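Local coordinates for surface-associated protein CshA (Streptococcus gordonii, PDB 5L2D) that binds host fibronectin as a cell-wall-anchored streptococcal adhesin, the part described here being its non-repetitive domain 2, at residues F65-V75 / V225-P233; Y172-E183 / G239-I248. All coordinates share one frame; numbering follows the deposited sequence.

Contact 1 of 2, residues F65-V75 / V225-P233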
loop_
_atom_site.group_PDB
_atom_site.type_symbol
_atom_site.label_atom_id
_atom_site.label_comp_id
_atom_site.label_asym_id
_atom_site.label_seq_id
_atom_site.Cartn_x
_atom_site.Cartn_y
_atom_site.Cartn_z
ATOM N N PHE A 65 3.262 5.631 6.112
ATOM C CA PHE A 65 3.376 4.590 7.119
ATOM C C PHE A 65 3.923 5.048 8.422
ATOM O O PHE A 65 3.524 4.521 9.475
ATOM C CB PHE A 65 4.279 3.494 6.652
ATOM C CG PHE A 65 4.207 2.245 7.478
ATOM C CD1 PHE A 65 3.082 1.482 7.493
ATOM C CD2 PHE A 65 5.302 1.792 8.192
ATOM C CE1 PHE A 65 3.032 0.287 8.193
ATOM C CE2 PHE A 65 5.261 0.596 8.909
ATOM C CZ PHE A 65 4.112 -0.159 8.908
ATOM N N ASN A 66 4.840 6.006 8.387
ATOM C CA ASN A 66 5.439 6.470 9.647
ATOM C C ASN A 66 4.473 7.265 10.560
ATOM O O ASN A 66 4.884 7.762 11.638
ATOM C CB ASN A 66 6.734 7.241 9.404
ATOM C CG ASN A 66 6.596 8.304 8.349
ATOM O OD1 ASN A 66 6.006 8.063 7.315
ATOM N ND2 ASN A 66 7.169 9.476 8.588
ATOM N N SER A 67 3.204 7.365 10.137
ATOM C CA SER A 67 2.160 8.016 10.919
ATOM C C SER A 67 1.230 7.026 11.553
ATOM O O SER A 67 0.350 7.441 12.287
ATOM C CB SER A 67 1.328 8.938 10.042
ATOM O OG SER A 67 0.420 8.184 9.275
ATOM N N THR A 68 1.436 5.725 11.328
ATOM C CA THR A 68 0.466 4.706 11.773
ATOM C C THR A 68 0.687 4.161 13.172
ATOM O O THR A 68 1.780 4.201 13.699
ATOM C CB THR A 68 0.466 3.461 10.861
ATOM O OG1 THR A 68 1.780 2.884 10.845
ATOM C CG2 THR A 68 -0.026 3.790 9.455
ATOM N N GLU A 69 -0.364 3.599 13.749
ATOM C CA GLU A 69 -0.267 3.000 15.070
ATOM C C GLU A 69 0.702 1.858 14.941
ATOM O O GLU A 69 1.522 1.643 15.832
ATOM C CB GLU A 69 -1.625 2.462 15.585
ATOM C CG GLU A 69 -2.666 3.536 15.889
ATOM C CD GLU A 69 -2.332 4.372 17.125
ATOM O OE1 GLU A 69 -1.930 3.792 18.161
ATOM O OE2 GLU A 69 -2.488 5.615 17.068
ATOM N N ILE A 70 0.607 1.154 13.814
ATOM C CA ILE A 70 1.439 -0.014 13.551
ATOM C C ILE A 70 2.907 0.341 13.649
ATOM O O ILE A 70 3.685 -0.329 14.354
ATOM C CB ILE A 70 1.187 -0.554 12.147
ATOM C CG1 ILE A 70 -0.224 -1.140 12.071
ATOM C CG2 ILE A 70 2.219 -1.620 11.791
ATOM C CD1 ILE A 70 -0.744 -1.277 10.675
ATOM N N TYR A 71 3.263 1.416 12.950
ATOM C CA TYR A 71 4.591 1.979 13.039
ATOM C C TYR A 71 4.897 2.407 14.482
ATOM O O TYR A 71 5.921 2.016 15.048
ATOM C CB TYR A 71 4.704 3.162 12.084
ATOM C CG TYR A 71 6.074 3.753 12.018
ATOM C CD1 TYR A 71 7.046 3.188 11.208
ATOM C CD2 TYR A 71 6.413 4.861 12.788
ATOM C CE1 TYR A 71 8.319 3.725 11.144
ATOM C CE2 TYR A 71 7.675 5.411 12.727
ATOM C CZ TYR A 71 8.620 4.841 11.907
ATOM O OH TYR A 71 9.877 5.382 11.825
ATOM N N LYS A 72 3.992 3.175 15.087
ATOM C CA LYS A 72 4.198 3.610 16.441
ATOM C C LYS A 72 4.567 2.443 17.341
ATOM O O LYS A 72 5.534 2.568 18.084
ATOM C CB LYS A 72 2.969 4.292 16.981
ATOM C CG LYS A 72 3.177 4.950 18.333
ATOM C CD LYS A 72 1.849 5.426 18.897
ATOM C CE LYS A 72 2.032 6.090 20.253
ATOM N NZ LYS A 72 0.729 6.619 20.751
ATOM N N LYS A 73 3.833 1.321 17.279
ATOM C CA LYS A 73 4.091 0.186 18.223
ATOM C C LYS A 73 5.472 -0.416 17.959
ATOM O O LYS A 73 6.141 -0.850 18.894
ATOM C CB LYS A 73 2.990 -0.920 18.248
ATOM N N ARG A 74 5.899 -0.415 16.692
ATOM C CA ARG A 74 7.180 -1.033 16.271
ATOM C C ARG A 74 8.389 -0.270 16.783
ATOM O O ARG A 74 9.398 -0.858 17.183
ATOM C CB ARG A 74 7.284 -1.108 14.733
ATOM C CG ARG A 74 6.698 -2.368 14.094
ATOM C CD ARG A 74 6.433 -2.190 12.600
ATOM N NE ARG A 74 5.729 -3.325 11.998
ATOM C CZ ARG A 74 5.697 -3.597 10.687
ATOM N NH1 ARG A 74 6.330 -2.826 9.802
ATOM N NH2 ARG A 74 5.017 -4.652 10.248
ATOM N N VAL A 75 8.273 1.043 16.762
ATOM C CA VAL A 75 9.376 1.904 17.035
ATOM C C VAL A 75 9.405 2.315 18.531
ATOM O O VAL A 75 10.368 2.901 19.021
ATOM C CB VAL A 75 9.244 3.096 16.083
ATOM C CG1 VAL A 75 8.351 4.165 16.670
ATOM C CG2 VAL A 75 10.592 3.653 15.738
ATOM N N VAL A 225 13.467 8.643 9.675
ATOM C CA VAL A 225 12.512 7.568 9.659
ATOM C C VAL A 225 13.240 6.249 9.793
ATOM O O VAL A 225 14.243 6.033 9.166
ATOM C CB VAL A 225 11.783 7.584 8.330
ATOM C CG1 VAL A 225 10.758 6.482 8.263
ATOM C CG2 VAL A 225 11.148 8.933 8.109
ATOM N N ASP A 226 12.742 5.353 10.613
ATOM C CA ASP A 226 13.401 4.079 10.796
ATOM C C ASP A 226 12.945 3.081 9.776
ATOM O O ASP A 226 12.038 2.329 10.008
ATOM C CB ASP A 226 13.131 3.547 12.181
ATOM C CG ASP A 226 13.971 2.365 12.504
ATOM O OD1 ASP A 226 14.418 1.687 11.575
ATOM O OD2 ASP A 226 14.195 2.107 13.690
ATOM N N TRP A 227 13.602 3.074 8.639
ATOM C CA TRP A 227 13.243 2.151 7.549
ATOM C C TRP A 227 13.430 0.684 7.910
ATOM O O TRP A 227 12.847 -0.201 7.289
ATOM C CB TRP A 227 14.031 2.493 6.302
ATOM C CG TRP A 227 14.076 3.987 6.072
ATOM C CD1 TRP A 227 15.071 4.838 6.440
ATOM C CD2 TRP A 227 13.069 4.801 5.438
ATOM N NE1 TRP A 227 14.757 6.137 6.067
ATOM C CE2 TRP A 227 13.538 6.135 5.449
ATOM C CE3 TRP A 227 11.826 4.530 4.861
ATOM C CZ2 TRP A 227 12.806 7.184 4.924
ATOM C CZ3 TRP A 227 11.117 5.561 4.328
ATOM C CH2 TRP A 227 11.601 6.886 4.368
ATOM N N SER A 228 14.237 0.412 8.925
ATOM C CA SER A 228 14.333 -0.943 9.412
ATOM C C SER A 228 12.952 -1.418 9.864
ATOM O O SER A 228 12.634 -2.603 9.823
ATOM C CB SER A 228 15.346 -1.034 10.564
ATOM O OG SER A 228 14.794 -0.664 11.823
ATOM N N LYS A 229 12.133 -0.484 10.312
ATOM C CA LYS A 229 10.849 -0.855 10.867
ATOM C C LYS A 229 9.737 -0.886 9.842
ATOM O O LYS A 229 8.648 -1.309 10.194
ATOM C CB LYS A 229 10.455 0.097 11.984
ATOM C CG LYS A 229 11.431 0.153 13.134
ATOM C CD LYS A 229 11.479 -1.163 13.879
ATOM C CE LYS A 229 12.491 -1.010 14.990
ATOM N NZ LYS A 229 12.508 -2.223 15.837
ATOM N N TYR A 230 9.995 -0.418 8.611
ATOM C CA TYR A 230 9.140 -0.719 7.445
ATOM C C TYR A 230 9.179 -2.210 7.047
ATOM O O TYR A 230 8.196 -2.761 6.500
ATOM C CB TYR A 230 9.506 0.160 6.266
ATOM C CG TYR A 230 8.951 1.588 6.273
ATOM C CD1 TYR A 230 9.180 2.467 7.298
ATOM C CD2 TYR A 230 8.224 2.053 5.200
ATOM C CE1 TYR A 230 8.663 3.777 7.273
ATOM C CE2 TYR A 230 7.701 3.336 5.157
ATOM C CZ TYR A 230 7.919 4.209 6.185
ATOM O OH TYR A 230 7.386 5.494 6.051
ATOM N N LEU A 231 10.267 -2.893 7.386
ATOM C CA LEU A 231 10.377 -4.334 7.089
ATOM C C LEU A 231 9.406 -5.061 7.944
ATOM O O LEU A 231 9.154 -4.625 9.051
ATOM C CB LEU A 231 11.790 -4.849 7.396
ATOM C CG LEU A 231 12.828 -4.220 6.475
ATOM C CD1 LEU A 231 14.233 -4.467 6.947
ATOM C CD2 LEU A 231 12.653 -4.738 5.057
ATOM N N SER A 232 8.870 -6.159 7.477
ATOM C CA SER A 232 7.949 -6.874 8.298
ATOM C C SER A 232 8.729 -7.648 9.299
ATOM O O SER A 232 9.794 -8.134 8.997
ATOM C CB SER A 232 7.126 -7.826 7.477
ATOM O OG SER A 232 6.448 -8.709 8.317
ATOM N N PRO A 233 8.155 -7.745 10.552
ATOM C CA PRO A 233 8.929 -8.531 11.504
ATOM C C PRO A 233 8.636 -9.994 11.358
ATOM O O PRO A 233 9.185 -10.785 12.081
ATOM C CB PRO A 233 8.442 -8.035 12.838
ATOM C CG PRO A 233 7.019 -7.848 12.623
ATOM C CD PRO A 233 6.942 -7.192 11.299
#
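Phe65 drives the edge of its ring into the face of Tyr230: the centroids are 5.1 Å apart, the planes meet at 62°, and Phe65 CD2 stands over the centre of the tyrosine ring. The two side chains run past each other in opposite directions, so Phe65 CB also touches the far end of the phenol, 3.7 Å from Tyr230 CE2. Tyr71 completes an aromatic cluster; its CE1 comes within 3.9 Å of Tyr230 CE1, meeting that ring obliquely. With CG of Tyr71 anti to the backbone N (chi1 -175°), the phenol reaches across to the turn at Asp226, whose backbone N lies 3.1 Å from Tyr71 OH, although the position of that hydroxyl is less certain. At the buried polar end, Tyr230 OH has a weak link to Asn66 OD1, and Asn139 bonds the asparagine and weakly the tyrosine. Arg74 adds a backbone-directed bond: its extended chain brings NH1 2.8 Å from Lys229 O, the oxygen lying 23° out of the guanidinium plane, while Pro233 CD packs over one guanidinium face, 3.4 Å from Arg74 NH2. Helix 69-75, N-capped by Thr68, is thereby joined to the loop between helix 218-221 and strand 244-250; Phe65 and Ile70 also rest on strand 172-177, and Tyr269 of the second subunit meets Phe65 edge-to-face.

Contact 2 of 2, residues Y172-E183 / G239-I248; sequences YGIFTTNGEGWE and GLGSQVFGPI
Strands 172-177 and 244-245 run antiparallel, with Phe175 and Phe245 as a hydrogen-bonded pair (Phe175 N to Phe245 O 3.1 Å, Phe245 N to Phe175 O 3.0 Å) and Thr176 opposite Val244 as a non-hydrogen-bonded one. On the face carrying the two phenylalanines, their side chains lie alongside each other, pointing the same way, and Phe175 CD2 meets the edge of the Phe245 ring in its plane, 3.9 Å from Phe245 CD2. Trp182 flanks them: Phe245 CB sits over its five-membered ring as a CH-pi contact, 4.0 Å from the centroid and 23° off the normal. Thr177 CG2 packs on the opposite face of the indole, near its rim, so the ring is held between the two, and the indole NE1 makes weak bonds to Gln243 O and Phe175 O. Ile174 lies along Pro247, its CG1 3.9 Å from Pro247 CD, and its CG2 meets Val244. These strands belong to an antiparallel three-stranded sheet, with 244-250 between 172-177 and 198-200; a strand of the second subunit continues it beyond 172-177. Past the ladder, the type II turn Gly239-Ser242 is clasped by Trp182, whose N donates to Ser242 O (2.7 Å) while its O accepts from Gly241 N (3.0 Å). An ST turn at Ser242 braces this loop, its OG accepting from Val244 N and bonding Gly239 O. Gln243, extended beyond CG, delivers NE2 to Gly179 O at 3.3 Å, nearly straight at 163° and in both the amide and carbonyl planes.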
loop_
_atom_site.group_PDB
_atom_site.type_symbol
_atom_site.label_atom_id
_atom_site.label_comp_id
_atom_site.label_asym_id
_atom_site.label_seq_id
_atom_site.Cartn_x
_atom_site.Cartn_y
_atom_site.Cartn_z
ATOM N N TYR A 172 9.601 -0.214 -0.750
ATOM C CA TYR A 172 8.779 -0.762 0.352
ATOM C C TYR A 172 7.267 -0.723 0.042
ATOM O O TYR A 172 6.723 0.348 -0.185
ATOM C CB TYR A 172 9.039 0.052 1.605
ATOM C CG TYR A 172 10.414 -0.084 2.224
ATOM C CD1 TYR A 172 10.840 -1.301 2.731
ATOM C CD2 TYR A 172 11.269 1.022 2.347
ATOM C CE1 TYR A 172 12.087 -1.439 3.316
ATOM C CE2 TYR A 172 12.523 0.895 2.945
ATOM C CZ TYR A 172 12.920 -0.343 3.417
ATOM O OH TYR A 172 14.123 -0.525 4.027
ATOM N N GLY A 173 6.594 -1.875 0.012
ATOM C CA GLY A 173 5.154 -1.919 -0.279
ATOM C C GLY A 173 4.388 -2.704 0.772
ATOM O O GLY A 173 4.515 -3.922 0.826
ATOM N N ILE A 174 3.595 -2.007 1.601
ATOM C CA ILE A 174 2.869 -2.631 2.733
ATOM C C ILE A 174 1.341 -2.561 2.601
ATOM O O ILE A 174 0.779 -1.512 2.226
ATOM C CB ILE A 174 3.226 -1.939 4.061
ATOM C CG1 ILE A 174 4.742 -1.833 4.209
ATOM C CG2 ILE A 174 2.588 -2.688 5.227
ATOM C CD1 ILE A 174 5.224 -1.122 5.463
ATOM N N PHE A 175 0.683 -3.661 2.935
ATOM C CA PHE A 175 -0.764 -3.707 2.923
ATOM C C PHE A 175 -1.342 -3.888 4.344
ATOM O O PHE A 175 -0.964 -4.807 5.046
ATOM C CB PHE A 175 -1.232 -4.872 2.071
ATOM C CG PHE A 175 -0.696 -4.880 0.674
ATOM C CD1 PHE A 175 -1.329 -4.203 -0.322
ATOM C CD2 PHE A 175 0.423 -5.629 0.357
ATOM C CE1 PHE A 175 -0.848 -4.239 -1.602
ATOM C CE2 PHE A 175 0.914 -5.676 -0.923
ATOM C CZ PHE A 175 0.273 -4.976 -1.902
ATOM N N THR A 176 -2.261 -3.025 4.757
ATOM C CA THR A 176 -2.948 -3.186 6.044
ATOM C C THR A 176 -4.449 -3.456 5.910
ATOM O O THR A 176 -5.089 -2.973 4.986
ATOM C CB THR A 176 -2.875 -1.935 6.888
ATOM O OG1 THR A 176 -3.654 -0.939 6.258
ATOM C CG2 THR A 176 -1.475 -1.460 7.045
ATOM N N THR A 177 -4.996 -4.192 6.868
ATOM C CA THR A 177 -6.423 -4.462 6.907
ATOM C C THR A 177 -6.912 -4.322 8.344
ATOM O O THR A 177 -6.099 -4.287 9.285
ATOM C CB THR A 177 -6.748 -5.864 6.362
ATOM O OG1 THR A 177 -8.157 -6.102 6.381
ATOM C CG2 THR A 177 -6.084 -6.904 7.182
ATOM N N ASN A 178 -8.232 -4.192 8.504
ATOM C CA ASN A 178 -8.871 -4.285 9.838
ATOM C C ASN A 178 -9.813 -5.471 9.946
ATOM O O ASN A 178 -10.514 -5.609 10.937
ATOM C CB ASN A 178 -9.555 -2.977 10.296
ATOM C CG ASN A 178 -10.882 -2.714 9.619
ATOM O OD1 ASN A 178 -11.502 -1.697 9.839
ATOM N ND2 ASN A 178 -11.320 -3.627 8.813
ATOM N N GLY A 179 -9.788 -6.321 8.927
ATOM C CA GLY A 179 -10.620 -7.509 8.840
ATOM C C GLY A 179 -9.772 -8.705 9.187
ATOM O O GLY A 179 -8.772 -8.578 9.919
ATOM N N GLU A 180 -10.171 -9.868 8.675
ATOM C CA GLU A 180 -9.437 -11.115 8.970
ATOM C C GLU A 180 -8.050 -11.057 8.390
ATOM O O GLU A 180 -7.789 -10.329 7.431
ATOM C CB GLU A 180 -10.198 -12.348 8.467
ATOM C CG GLU A 180 -11.542 -12.502 9.192
ATOM C CD GLU A 180 -12.388 -13.707 8.775
ATOM O OE1 GLU A 180 -11.843 -14.823 8.586
ATOM O OE2 GLU A 180 -13.627 -13.542 8.663
ATOM N N GLY A 181 -7.152 -11.804 9.001
ATOM C CA GLY A 181 -5.735 -11.822 8.608
ATOM C C GLY A 181 -5.492 -12.238 7.159
ATOM O O GLY A 181 -6.291 -12.967 6.527
ATOM N N TRP A 182 -4.388 -11.746 6.615
ATOM C CA TRP A 182 -4.151 -11.918 5.190
ATOM C C TRP A 182 -3.948 -13.406 4.807
ATOM O O TRP A 182 -3.203 -14.099 5.457
ATOM C CB TRP A 182 -2.939 -11.106 4.792
ATOM C CG TRP A 182 -3.089 -9.632 4.801
ATOM C CD1 TRP A 182 -2.486 -8.771 5.630
ATOM C CD2 TRP A 182 -3.823 -8.847 3.872
ATOM N NE1 TRP A 182 -2.800 -7.484 5.292
ATOM C CE2 TRP A 182 -3.632 -7.510 4.216
ATOM C CE3 TRP A 182 -4.650 -9.153 2.797
ATOM C CZ2 TRP A 182 -4.239 -6.470 3.540
ATOM C CZ3 TRP A 182 -5.244 -8.125 2.110
ATOM C CH2 TRP A 182 -5.033 -6.796 2.472
ATOM N N GLU A 183 -4.629 -13.886 3.778
ATOM C CA GLU A 183 -4.325 -15.208 3.194
ATOM C C GLU A 183 -3.812 -15.066 1.745
ATOM O O GLU A 183 -4.162 -14.134 1.025
ATOM C CB GLU A 183 -5.513 -16.163 3.282
ATOM C CG GLU A 183 -6.839 -15.456 3.495
ATOM C CD GLU A 183 -8.007 -16.383 3.777
ATOM O OE1 GLU A 183 -9.029 -15.860 4.295
ATOM O OE2 GLU A 183 -7.902 -17.600 3.482
ATOM N N GLY A 239 3.837 -11.844 6.787
ATOM C CA GLY A 239 2.709 -11.380 7.605
ATOM C C GLY A 239 1.363 -12.040 7.346
ATOM O O GLY A 239 0.345 -11.463 7.671
ATOM N N LEU A 240 1.331 -13.230 6.759
ATOM C CA LEU A 240 0.065 -13.919 6.555
ATOM C C LEU A 240 -0.414 -14.370 7.911
ATOM O O LEU A 240 0.401 -14.523 8.847
ATOM C CB LEU A 240 0.231 -15.130 5.651
ATOM C CG LEU A 240 0.695 -14.815 4.219
ATOM C CD1 LEU A 240 1.019 -16.097 3.462
ATOM C CD2 LEU A 240 -0.372 -14.045 3.472
ATOM N N GLY A 241 -1.735 -14.542 8.027
ATOM C CA GLY A 241 -2.398 -14.682 9.342
ATOM C C GLY A 241 -2.565 -13.385 10.142
ATOM O O GLY A 241 -3.285 -13.351 11.161
ATOM N N SER A 242 -1.933 -12.307 9.674
ATOM C CA SER A 242 -1.961 -11.057 10.368
ATOM C C SER A 242 -2.596 -10.001 9.528
ATOM O O SER A 242 -3.067 -10.246 8.420
ATOM C CB SER A 242 -0.563 -10.649 10.741
ATOM O OG SER A 242 -0.037 -9.712 9.846
ATOM N N GLN A 243 -2.613 -8.813 10.085
ATOM C CA GLN A 243 -3.283 -7.704 9.486
ATOM C C GLN A 243 -2.346 -6.836 8.694
ATOM O O GLN A 243 -2.766 -5.855 8.105
ATOM C CB GLN A 243 -3.920 -6.864 10.587
ATOM C CG GLN A 243 -5.107 -7.541 11.256
ATOM C CD GLN A 243 -5.886 -6.565 12.095
ATOM O OE1 GLN A 243 -5.289 -5.676 12.723
ATOM N NE2 GLN A 243 -7.222 -6.679 12.074
ATOM N N VAL A 244 -1.067 -7.131 8.731
ATOM C CA VAL A 244 -0.155 -6.361 7.932
ATOM C C VAL A 244 0.821 -7.249 7.181
ATOM O O VAL A 244 1.663 -7.943 7.788
ATOM C CB VAL A 244 0.486 -5.185 8.701
ATOM C CG1 VAL A 244 0.380 -5.378 10.162
ATOM C CG2 VAL A 244 1.914 -4.944 8.297
ATOM N N PHE A 245 0.657 -7.202 5.845
ATOM C CA PHE A 245 1.494 -7.927 4.894
ATOM C C PHE A 245 2.588 -7.028 4.422
ATOM O O PHE A 245 2.378 -6.150 3.589
ATOM C CB PHE A 245 0.683 -8.351 3.757
ATOM C CG PHE A 245 1.334 -9.357 2.947
ATOM C CD1 PHE A 245 1.682 -10.558 3.506
ATOM C CD2 PHE A 245 1.561 -9.135 1.591
ATOM C CE1 PHE A 245 2.265 -11.540 2.723
ATOM C CE2 PHE A 245 2.133 -10.106 0.809
ATOM C CZ PHE A 245 2.492 -11.312 1.370
ATOM N N GLY A 246 3.737 -7.214 5.087
ATOM C CA GLY A 246 4.804 -6.194 5.243
ATOM C C GLY A 246 5.418 -6.395 3.926
ATOM O O GLY A 246 4.925 -7.280 3.216
ATOM N N PRO A 247 6.452 -5.616 3.597
ATOM C CA PRO A 247 7.092 -5.537 2.277
ATOM C C PRO A 247 7.694 -6.863 1.744
ATOM O O PRO A 247 8.561 -7.451 2.393
ATOM C CB PRO A 247 8.197 -4.510 2.496
ATOM C CG PRO A 247 8.542 -4.643 3.933
ATOM C CD PRO A 247 7.211 -4.861 4.605
ATOM N N ILE A 248 7.193 -7.325 0.596
ATOM C CA ILE A 248 7.823 -8.401 -0.177
ATOM C C ILE A 248 8.625 -7.922 -1.398
ATOM O O ILE A 248 8.593 -6.758 -1.791
ATOM C CB ILE A 248 6.799 -9.373 -0.753
ATOM C CG1 ILE A 248 5.753 -8.637 -1.608
ATOM C CG2 ILE A 248 6.194 -10.170 0.362
ATOM C CD1 ILE A 248 5.216 -9.447 -2.769
#

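From the N terminus the chain first passes 65-75, then 172-183, then 225-233 and finally 239-248, so contact 1 and contact 2 cross. Contact 1 closes a loop of 149 residues when 225-233 returns to helix 69-75; contact 2 closes one of 55 when strand 244-250 reaches strand 172-177. Their centres lie about 13 Å apart and the sites abut: Tyr230 O is 3.5 Å from Ile174 CD1, and Ser232 N is 3.6 Å from Pro247 CD. The loop after helix 218-221 thus packs against both helix 69-75 and the three-stranded sheet, which also touch each other directly, and both contacts touch the second subunit.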